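Local coordinates for glyoxalase family protein (Bacillus cereus, PDB 1ZSW) that is of unknown function but binds a zinc ion and belongs to the glyoxalase/bleomycin resistance/dioxygenase superfamily, at residues M59-D64 with P319-Q324; I102-L107 with A140-D145; T197-F202 with A214-I219. All coordinates share one frame; numbering follows the deposited sequence.

Contact 1: residues M59-D64 with P319-Q324; sequences MTVNQD and PFLEDQ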
loop_
_atom_site.group_PDB
_atom_site.type_symbol
_atom_site.label_atom_id
_atom_site.label_comp_id
_atom_site.label_asym_id
_atom_site.label_seq_id
_atom_site.Cartn_x
_atom_site.Cartn_y
_atom_site.Cartn_z
ATOM N N MET A 59 -11.742 -1.574 -11.368
ATOM C CA MET A 59 -11.214 -2.409 -12.416
ATOM C C MET A 59 -10.928 -1.435 -13.534
ATOM O O MET A 59 -11.866 -0.914 -14.155
ATOM C CB MET A 59 -12.245 -3.446 -12.852
ATOM C CG MET A 59 -11.834 -4.273 -14.032
ATOM S SD MET A 59 -12.896 -5.727 -14.242
ATOM C CE MET A 59 -14.504 -4.963 -14.462
ATOM N N THR A 60 -9.651 -1.180 -13.775
ATOM C CA THR A 60 -9.260 -0.176 -14.813
ATOM C C THR A 60 -8.015 -0.649 -15.545
ATOM O O THR A 60 -7.732 -1.867 -15.579
ATOM C CB THR A 60 -9.177 1.247 -14.184
ATOM O OG1 THR A 60 -9.012 2.259 -15.204
ATOM C CG2 THR A 60 -8.043 1.341 -13.179
ATOM N N VAL A 61 -7.312 0.293 -16.191
ATOM C CA VAL A 61 -6.064 0.009 -16.912
ATOM C C VAL A 61 -4.976 0.942 -16.415
ATOM O O VAL A 61 -5.266 1.983 -15.807
ATOM C CB VAL A 61 -6.221 0.115 -18.453
ATOM C CG1 VAL A 61 -7.209 -0.953 -18.990
ATOM C CG2 VAL A 61 -6.600 1.542 -18.910
ATOM N N ASN A 62 -3.729 0.523 -16.606
ATOM C CA ASN A 62 -2.552 1.327 -16.275
ATOM C C ASN A 62 -2.641 2.585 -17.116
ATOM O O ASN A 62 -2.717 2.497 -18.341
ATOM C CB ASN A 62 -1.298 0.519 -16.599
ATOM C CG ASN A 62 0.014 1.254 -16.267
ATOM O OD1 ASN A 62 0.037 2.456 -16.037
ATOM N ND2 ASN A 62 1.120 0.504 -16.252
ATOM N N GLN A 63 -2.699 3.739 -16.451
ATOM C CA GLN A 63 -2.902 5.008 -17.160
ATOM C C GLN A 63 -1.730 5.306 -18.085
ATOM O O GLN A 63 -1.900 6.000 -19.082
ATOM C CB GLN A 63 -3.164 6.171 -16.186
ATOM C CG GLN A 63 -4.519 6.047 -15.463
ATOM C CD GLN A 63 -4.735 7.083 -14.358
ATOM O OE1 GLN A 63 -5.596 6.909 -13.487
ATOM N NE2 GLN A 63 -3.974 8.160 -14.393
ATOM N N ASP A 64 -0.562 4.751 -17.753
ATOM C CA ASP A 64 0.662 4.916 -18.550
ATOM C C ASP A 64 0.788 3.833 -19.640
ATOM O O ASP A 64 1.701 3.888 -20.470
ATOM C CB ASP A 64 1.909 4.920 -17.646
ATOM C CG ASP A 64 1.913 6.066 -16.622
ATOM O OD1 ASP A 64 1.168 7.063 -16.805
ATOM O OD2 ASP A 64 2.682 5.978 -15.633
ATOM N N PRO A 319 -11.211 9.993 -17.844
ATOM C CA PRO A 319 -11.860 10.650 -18.992
ATOM C C PRO A 319 -11.033 10.663 -20.277
ATOM O O PRO A 319 -11.589 10.426 -21.352
ATOM C CB PRO A 319 -12.088 12.067 -18.486
ATOM C CG PRO A 319 -12.294 11.905 -17.027
ATOM C CD PRO A 319 -11.345 10.794 -16.619
ATOM N N PHE A 320 -9.723 10.894 -20.164
ATOM C CA PHE A 320 -8.862 11.022 -21.344
ATOM C C PHE A 320 -8.741 9.766 -22.199
ATOM O O PHE A 320 -8.224 9.830 -23.317
ATOM C CB PHE A 320 -7.473 11.580 -20.973
ATOM C CG PHE A 320 -6.471 10.538 -20.504
ATOM C CD1 PHE A 320 -5.591 9.940 -21.403
ATOM C CD2 PHE A 320 -6.375 10.200 -19.153
ATOM C CE1 PHE A 320 -4.646 8.998 -20.967
ATOM C CE2 PHE A 320 -5.434 9.262 -18.707
ATOM C CZ PHE A 320 -4.576 8.661 -19.615
ATOM N N LEU A 321 -9.218 8.633 -21.674
ATOM C CA LEU A 321 -9.113 7.354 -22.368
ATOM C C LEU A 321 -10.428 6.837 -22.945
ATOM O O LEU A 321 -10.418 5.876 -23.699
ATOM C CB LEU A 321 -8.496 6.296 -21.443
ATOM C CG LEU A 321 -6.981 6.323 -21.226
ATOM C CD1 LEU A 321 -6.577 5.200 -20.275
ATOM C CD2 LEU A 321 -6.202 6.217 -22.550
ATOM N N GLU A 322 -11.553 7.474 -22.603
ATOM C CA GLU A 322 -12.851 7.074 -23.161
ATOM C C GLU A 322 -12.874 7.135 -24.688
ATOM O O GLU A 322 -13.677 6.448 -25.317
ATOM C CB GLU A 322 -14.000 7.913 -22.596
ATOM C CG GLU A 322 -14.321 7.657 -21.131
ATOM C CD GLU A 322 -15.145 6.387 -20.872
ATOM O OE1 GLU A 322 -15.334 6.050 -19.671
ATOM O OE2 GLU A 322 -15.618 5.742 -21.840
ATOM N N ASP A 323 -12.011 7.970 -25.277
ATOM C CA ASP A 323 -11.895 8.061 -26.736
ATOM C C ASP A 323 -11.399 6.749 -27.329
ATOM O O ASP A 323 -11.660 6.448 -28.490
ATOM C CB ASP A 323 -10.957 9.198 -27.144
ATOM C CG ASP A 323 -11.674 10.529 -27.278
ATOM O OD1 ASP A 323 -12.807 10.552 -27.813
ATOM O OD2 ASP A 323 -11.091 11.551 -26.855
ATOM N N GLN A 324 -10.708 5.975 -26.500
ATOM C CA GLN A 324 -10.076 4.720 -26.902
ATOM C C GLN A 324 -10.751 3.503 -26.269
ATOM O O GLN A 324 -10.195 2.405 -26.313
ATOM C CB GLN A 324 -8.598 4.718 -26.488
ATOM C CG GLN A 324 -7.755 5.864 -27.027
ATOM C CD GLN A 324 -6.450 6.042 -26.266
ATOM O OE1 GLN A 324 -6.132 7.147 -25.820
ATOM N NE2 GLN A 324 -5.689 4.957 -26.112
#

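Contact 2: residues I102-L107 with A140-D145; sequences ITRIGL and ALQFED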
loop_
_atom_site.group_PDB
_atom_site.type_symbol
_atom_site.label_atom_id
_atom_site.label_comp_id
_atom_site.label_asym_id
_atom_site.label_seq_id
_atom_site.Cartn_x
_atom_site.Cartn_y
_atom_site.Cartn_z
ATOM N N ILE A 102 10.642 -3.322 -1.421
ATOM C CA ILE A 102 9.519 -3.392 -0.455
ATOM C C ILE A 102 9.153 -4.863 -0.393
ATOM O O ILE A 102 8.911 -5.495 -1.428
ATOM C CB ILE A 102 8.332 -2.522 -0.973
ATOM C CG1 ILE A 102 8.841 -1.115 -1.277
ATOM C CG2 ILE A 102 7.183 -2.553 0.066
ATOM C CD1 ILE A 102 7.825 -0.345 -2.165
ATOM N N THR A 103 9.111 -5.435 0.818
ATOM C CA THR A 103 9.076 -6.899 0.928
ATOM C C THR A 103 7.890 -7.524 1.679
ATOM O O THR A 103 7.726 -8.728 1.605
ATOM C CB THR A 103 10.415 -7.463 1.534
ATOM O OG1 THR A 103 10.692 -6.751 2.738
ATOM C CG2 THR A 103 11.559 -7.321 0.504
ATOM N N ARG A 104 7.079 -6.751 2.406
ATOM C CA ARG A 104 5.939 -7.360 3.144
ATOM C C ARG A 104 4.848 -6.343 3.358
ATOM O O ARG A 104 5.142 -5.172 3.701
ATOM C CB ARG A 104 6.406 -7.916 4.501
ATOM C CG ARG A 104 5.458 -8.950 5.088
ATOM C CD ARG A 104 5.819 -9.384 6.507
ATOM N NE ARG A 104 7.253 -9.647 6.743
ATOM C CZ ARG A 104 7.825 -10.851 6.670
ATOM N NH1 ARG A 104 7.116 -11.924 6.334
ATOM N NH2 ARG A 104 9.128 -10.971 6.918
ATOM N N ILE A 105 3.593 -6.785 3.179
ATOM C CA ILE A 105 2.437 -5.943 3.424
ATOM C C ILE A 105 1.728 -6.382 4.693
ATOM O O ILE A 105 1.211 -7.489 4.748
ATOM C CB ILE A 105 1.423 -6.046 2.281
ATOM C CG1 ILE A 105 2.111 -5.840 0.940
ATOM C CG2 ILE A 105 0.297 -5.003 2.485
ATOM C CD1 ILE A 105 1.142 -6.121 -0.250
ATOM N N GLY A 106 1.699 -5.503 5.688
ATOM C CA GLY A 106 0.944 -5.740 6.922
ATOM C C GLY A 106 -0.510 -5.315 6.756
ATOM O O GLY A 106 -0.785 -4.237 6.226
ATOM N N LEU A 107 -1.440 -6.138 7.229
ATOM C CA LEU A 107 -2.890 -5.839 7.098
ATOM C C LEU A 107 -3.504 -5.985 8.491
ATOM O O LEU A 107 -3.320 -7.033 9.136
ATOM C CB LEU A 107 -3.545 -6.822 6.133
ATOM C CG LEU A 107 -3.048 -6.793 4.684
ATOM C CD1 LEU A 107 -3.658 -7.926 3.870
ATOM C CD2 LEU A 107 -3.396 -5.433 4.106
ATOM N N ALA A 140 0.372 -11.665 15.297
ATOM C CA ALA A 140 0.405 -11.720 13.834
ATOM C C ALA A 140 0.259 -13.120 13.252
ATOM O O ALA A 140 0.525 -14.141 13.939
ATOM C CB ALA A 140 1.731 -11.100 13.356
ATOM N N LEU A 141 -0.114 -13.179 11.968
ATOM C CA LEU A 141 -0.116 -14.403 11.204
ATOM C C LEU A 141 0.405 -14.099 9.832
ATOM O O LEU A 141 -0.218 -13.316 9.100
ATOM C CB LEU A 141 -1.549 -14.986 11.107
ATOM C CG LEU A 141 -1.812 -16.307 10.393
ATOM C CD1 LEU A 141 -1.208 -17.533 11.129
ATOM C CD2 LEU A 141 -3.335 -16.508 10.220
ATOM N N GLN A 142 1.558 -14.659 9.502
ATOM C CA GLN A 142 2.156 -14.434 8.192
ATOM C C GLN A 142 1.524 -15.308 7.133
ATOM O O GLN A 142 1.131 -16.441 7.387
ATOM C CB GLN A 142 3.673 -14.700 8.214
ATOM C CG GLN A 142 4.452 -13.715 9.041
ATOM C CD GLN A 142 5.919 -14.111 9.155
ATOM O OE1 GLN A 142 6.420 -14.933 8.388
ATOM N NE2 GLN A 142 6.603 -13.530 10.120
ATOM N N PHE A 143 1.397 -14.790 5.916
ATOM C CA PHE A 143 0.923 -15.626 4.818
ATOM C C PHE A 143 1.460 -15.125 3.464
ATOM O O PHE A 143 2.108 -14.081 3.409
ATOM C CB PHE A 143 -0.625 -15.719 4.820
ATOM C CG PHE A 143 -1.333 -14.417 4.481
ATOM C CD1 PHE A 143 -1.893 -14.265 3.229
ATOM C CD2 PHE A 143 -1.490 -13.422 5.425
ATOM C CE1 PHE A 143 -2.607 -13.092 2.908
ATOM C CE2 PHE A 143 -2.181 -12.217 5.118
ATOM C CZ PHE A 143 -2.747 -12.083 3.849
ATOM N N GLU A 144 1.272 -15.901 2.410
ATOM C CA GLU A 144 1.713 -15.530 1.060
ATOM C C GLU A 144 0.636 -15.842 0.052
ATOM O O GLU A 144 -0.113 -16.818 0.208
ATOM C CB GLU A 144 2.969 -16.299 0.666
ATOM C CG GLU A 144 4.139 -16.075 1.547
ATOM C CD GLU A 144 5.437 -16.704 1.014
ATOM O OE1 GLU A 144 5.508 -17.168 -0.142
ATOM O OE2 GLU A 144 6.389 -16.692 1.800
ATOM N N ASP A 145 0.570 -15.058 -1.017
ATOM C CA ASP A 145 -0.241 -15.465 -2.137
ATOM C C ASP A 145 0.515 -16.457 -3.014
ATOM O O ASP A 145 1.695 -16.776 -2.750
ATOM C CB ASP A 145 -0.874 -14.276 -2.908
ATOM C CG ASP A 145 0.075 -13.563 -3.811
ATOM O OD1 ASP A 145 1.221 -14.022 -4.047
ATOM O OD2 ASP A 145 -0.353 -12.486 -4.323
HETATM O O HOH W 1 4.669 -13.203 5.124
#

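Contact 3: residues T197-F202 with A214-I219; sequences TLTEIF and AIFQSI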
loop_
_atom_site.group_PDB
_atom_site.type_symbol
_atom_site.label_atom_id
_atom_site.label_comp_id
_atom_site.label_asym_id
_atom_site.label_seq_id
_atom_site.Cartn_x
_atom_site.Cartn_y
_atom_site.Cartn_z
ATOM N N THR A 197 15.892 9.476 5.653
ATOM C CA THR A 197 14.785 9.933 4.820
ATOM C C THR A 197 13.460 10.066 5.589
ATOM O O THR A 197 12.755 11.109 5.520
ATOM C CB THR A 197 14.626 8.996 3.565
ATOM O OG1 THR A 197 15.792 9.145 2.743
ATOM C CG2 THR A 197 13.364 9.365 2.748
ATOM N N LEU A 198 13.126 9.002 6.312
ATOM C CA LEU A 198 11.877 8.927 7.018
ATOM C C LEU A 198 11.824 9.931 8.152
ATOM O O LEU A 198 10.817 10.596 8.294
ATOM C CB LEU A 198 11.619 7.508 7.551
ATOM C CG LEU A 198 11.480 6.425 6.471
ATOM C CD1 LEU A 198 11.198 5.102 7.137
ATOM C CD2 LEU A 198 10.333 6.746 5.510
ATOM N N THR A 199 12.906 10.054 8.925
ATOM C CA THR A 199 12.821 10.940 10.095
ATOM C C THR A 199 13.143 12.374 9.775
ATOM O O THR A 199 12.464 13.269 10.283
ATOM C CB THR A 199 13.746 10.473 11.249
ATOM O OG1 THR A 199 15.111 10.453 10.778
ATOM C CG2 THR A 199 13.343 9.105 11.720
ATOM N N GLU A 200 14.181 12.604 8.976
ATOM C CA GLU A 200 14.627 13.980 8.695
ATOM C C GLU A 200 13.803 14.711 7.669
ATOM O O GLU A 200 13.597 15.935 7.787
ATOM C CB GLU A 200 16.094 14.016 8.303
ATOM C CG GLU A 200 16.991 13.361 9.334
ATOM C CD GLU A 200 18.435 13.304 8.895
ATOM O OE1 GLU A 200 18.771 13.974 7.890
ATOM O OE2 GLU A 200 19.223 12.572 9.535
ATOM N N ILE A 201 13.312 13.996 6.654
ATOM C CA ILE A 201 12.450 14.673 5.696
ATOM C C ILE A 201 11.004 14.597 6.144
ATOM O O ILE A 201 10.338 15.607 6.317
ATOM C CB ILE A 201 12.536 14.069 4.265
ATOM C CG1 ILE A 201 13.981 13.990 3.781
ATOM C CG2 ILE A 201 11.594 14.871 3.332
ATOM C CD1 ILE A 201 14.125 13.369 2.357
ATOM N N PHE A 202 10.532 13.381 6.367
ATOM C CA PHE A 202 9.113 13.169 6.568
ATOM C C PHE A 202 8.596 13.269 7.990
ATOM O O PHE A 202 7.390 13.246 8.213
ATOM C CB PHE A 202 8.684 11.874 5.882
ATOM C CG PHE A 202 8.743 11.972 4.355
ATOM C CD1 PHE A 202 9.783 11.397 3.662
ATOM C CD2 PHE A 202 7.798 12.737 3.670
ATOM C CE1 PHE A 202 9.866 11.521 2.245
ATOM C CE2 PHE A 202 7.857 12.871 2.279
ATOM C CZ PHE A 202 8.889 12.274 1.572
ATOM N N ALA A 214 14.816 -1.427 12.002
ATOM C CA ALA A 214 14.370 -0.239 12.689
ATOM C C ALA A 214 12.880 -0.133 12.365
ATOM O O ALA A 214 12.421 -0.686 11.344
ATOM C CB ALA A 214 15.138 0.986 12.239
ATOM N N ILE A 215 12.128 0.513 13.240
ATOM C CA ILE A 215 10.664 0.617 13.059
ATOM C C ILE A 215 10.283 2.061 13.199
ATOM O O ILE A 215 10.744 2.732 14.110
ATOM C CB ILE A 215 9.883 -0.301 14.039
ATOM C CG1 ILE A 215 10.216 -1.778 13.756
ATOM C CG2 ILE A 215 8.376 -0.023 13.942
ATOM C CD1 ILE A 215 9.358 -2.780 14.608
ATOM N N PHE A 216 9.460 2.592 12.263
ATOM C CA PHE A 216 9.110 3.991 12.235
ATOM C C PHE A 216 7.614 4.084 12.093
ATOM O O PHE A 216 6.989 3.190 11.475
ATOM C CB PHE A 216 9.744 4.696 11.003
ATOM C CG PHE A 216 11.234 4.605 10.988
ATOM C CD1 PHE A 216 12.011 5.590 11.608
ATOM C CD2 PHE A 216 11.865 3.512 10.390
ATOM C CE1 PHE A 216 13.426 5.457 11.642
ATOM C CE2 PHE A 216 13.284 3.401 10.399
ATOM C CZ PHE A 216 14.038 4.374 11.017
ATOM N N GLN A 217 7.065 5.132 12.671
ATOM C CA GLN A 217 5.644 5.415 12.587
ATOM C C GLN A 217 5.407 6.821 12.056
ATOM O O GLN A 217 6.040 7.800 12.474
ATOM C CB GLN A 217 4.968 5.224 13.959
ATOM C CG GLN A 217 4.819 3.782 14.302
ATOM C CD GLN A 217 4.520 3.518 15.757
ATOM O OE1 GLN A 217 4.195 2.387 16.119
ATOM N NE2 GLN A 217 4.658 4.534 16.589
ATOM N N SER A 218 4.489 6.969 11.100
ATOM C CA SER A 218 4.237 8.314 10.577
ATOM C C SER A 218 3.621 9.195 11.639
ATOM O O SER A 218 3.969 10.385 11.754
ATOM C CB SER A 218 3.354 8.275 9.299
ATOM O OG SER A 218 2.027 7.872 9.531
ATOM N N ILE A 219 2.708 8.586 12.403
ATOM C CA ILE A 219 2.095 9.189 13.597
ATOM C C ILE A 219 2.573 8.330 14.773
ATOM O O ILE A 219 2.431 7.110 14.750
ATOM C CB ILE A 219 0.526 9.188 13.528
ATOM C CG1 ILE A 219 -0.023 9.983 12.312
ATOM C CG2 ILE A 219 -0.101 9.755 14.843
ATOM C CD1 ILE A 219 0.341 11.491 12.292
#

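Contact 1: residues M59-D64 with P319-Q324
Val61 and Leu321 supply the aliphatic part of this contact. Both side chains leave the backbone toward the other segment, and one methyl of each meets the other, CG2 of Val61 lying 3.9 Å from CD1 of Leu321 as the two side chains cross at a slant. With CG1 of Val61 anti to the carbonyl carbon (chi1 -64°), CG2 stands between the backbone N and the carbonyl carbon and points at the leucine. Both residues are buried, and Ile328 of the helix 325-330 touches both, with Leu317 also against Val61.

An aromatic edge makes the second kind of contact. Phe320 carries its ring toward segment 59-64 by placing CG between backbone N and carbonyl carbon (chi1 85°). CZ of Phe320 then comes 3.8 Å from the backbone O of Gln63, which lies at the ring edge, close to the ring plane. One face of the same ring is covered by Leu321 CG, 3.5 Å above the plane and toward the rim.

Strand 55-62, the second strand of a βαβββ module of the vicinal oxygen chelate fold, is the outermost strand at one end of its eight-stranded sheet, and the C-terminal tail runs past it: Asp316 bonds to the backbone of Met59 and through its O to Thr60 OG1. The metal site is not far off, the Gln63 side chain lying about 9 Å from the zinc ion.

Polar bonds shape the segments themselves; none joins them directly. Asn62 OD1 takes the N-H of Asp64 at 2.9 Å, an Asx turn in which the donor stands above the carbonyl plane. Asp64 OD1 forms a salt bridge with Arg277. In the tail, Gln324 N bonds to Leu321 O at 2.8 Å just before helix 325-330, with Gln324 as its N-cap residue.

Contact 2: residues I102-L107 with A140-D145
Two strands of one βαβββ module of the vicinal oxygen chelate fold, 101-109 and 138-144, meet here across strand 150-155, which runs between them, parallel to the first and antiparallel to the second. Arg104 with Gln142 and Leu107 with Phe143 therefore reach over the central strand by side chains alone, one pair on each face of the sheet, and no direct hydrogen bond joins the two segments.

On the helix-covered face, Leu107 CD1 approaches Phe143 CZ at 4.3 Å, near the plane of the ring and at its edge. Phe143 sets CG between its backbone N and carbonyl carbon (chi1 68°), and this carries the ring across toward 101-109 although it leaves the backbone pointing away. Leu151 and Leu153 of the central strand touch the ring, and Phe122 of helix 112-124 meets it with planes about 35° apart.

Arg104 and Gln142, both partly exposed, meet on the other face. Arg104 extends CG opposite its backbone N and passes beside Val152. Its NE makes a salt bridge with Glu185 OE1 on strand 180-188, where Thr103 and Arg104 both stand against Glu185 in a classic beta bulge; that carboxylate is the main anchor of the guanidinium. Both Arg104 and Gln142 are modelled in two conformers, and what follows holds for one of each and is tentative. The amide of Gln142 lies obliquely by the guanidinium, NE2 over one face and the two planes 39° apart, with Arg104 NH1 3.7 Å from Gln142 OE1, too long for a hydrogen bond. A water at the guanidinium edge, in plane, accepts weakly from Arg104 NH1 at 3.0 Å and donates to the backbone O of Phe143 at 3.2 Å.

Contact 3: residues T197-F202 with A214-I219
The ring of Phe216 receives two methyl groups from adjacent residues of the helix. Leu198 CD1 lies 3.7 Å from Phe216 CD2 and 3.9 Å from CG of the same ring, while Thr199 CG2 reaches Phe216 CE1 at 3.6 Å. Both methyls come in obliquely, at separate parts of the ring, and the leucine side chain crosses the phenylalanine at about a right angle. No hydrogen bond joins the segments; the contact is apolar and mostly buried.

The threonine is oriented by its hydroxyl: OG1 bonds to the O of Ala195 one turn back in the helix, and with OG1 between the backbone N and the carbonyl carbon (chi1 60°), CG2 lies beside the backbone N and faces the ring. Leu198 also rests on Ile227, and Phe216 is bordered by Glu206 and Val229 of the two strands that flank it.

Further out, a pi-type turn forms at 197-201: Thr197 O accepts from both Ile201 N, at 3.2 Å, and Phe202 N, at 3.3 Å. Ile201 touches Trp260 and Gln263 of helix 254-266, and the ring of Phe202 meets that of Trp260. Helix 191-201 packed on strand 213-217 is the helix-on-sheet arrangement of the vicinal oxygen chelate fold.

How the contacts relate
Along the chain, contact 2 closes before contact 3 opens, and both are nested inside the long loop closed by contact 1, which brings the C-terminal tail against strand 55-62. Contacts 2 and 3 reach the same mixed sheet, through strands 101-109 and 138-144 in one and strand 213-217 in the other; their centres are about 21 Å apart, and they lie in the two different glyoxalase-superfamily regions of the chain. Contact 1 lies on the other, eight-stranded sheet, its centre about 31 Å from that of contact 2 and about 35 Å from that of contact 3, across the chain's centre. The zinc ligands His33, His246 and Glu294 lie on that eight-stranded sheet, so contact 1 is at the outer strand of the metal-bearing sheet.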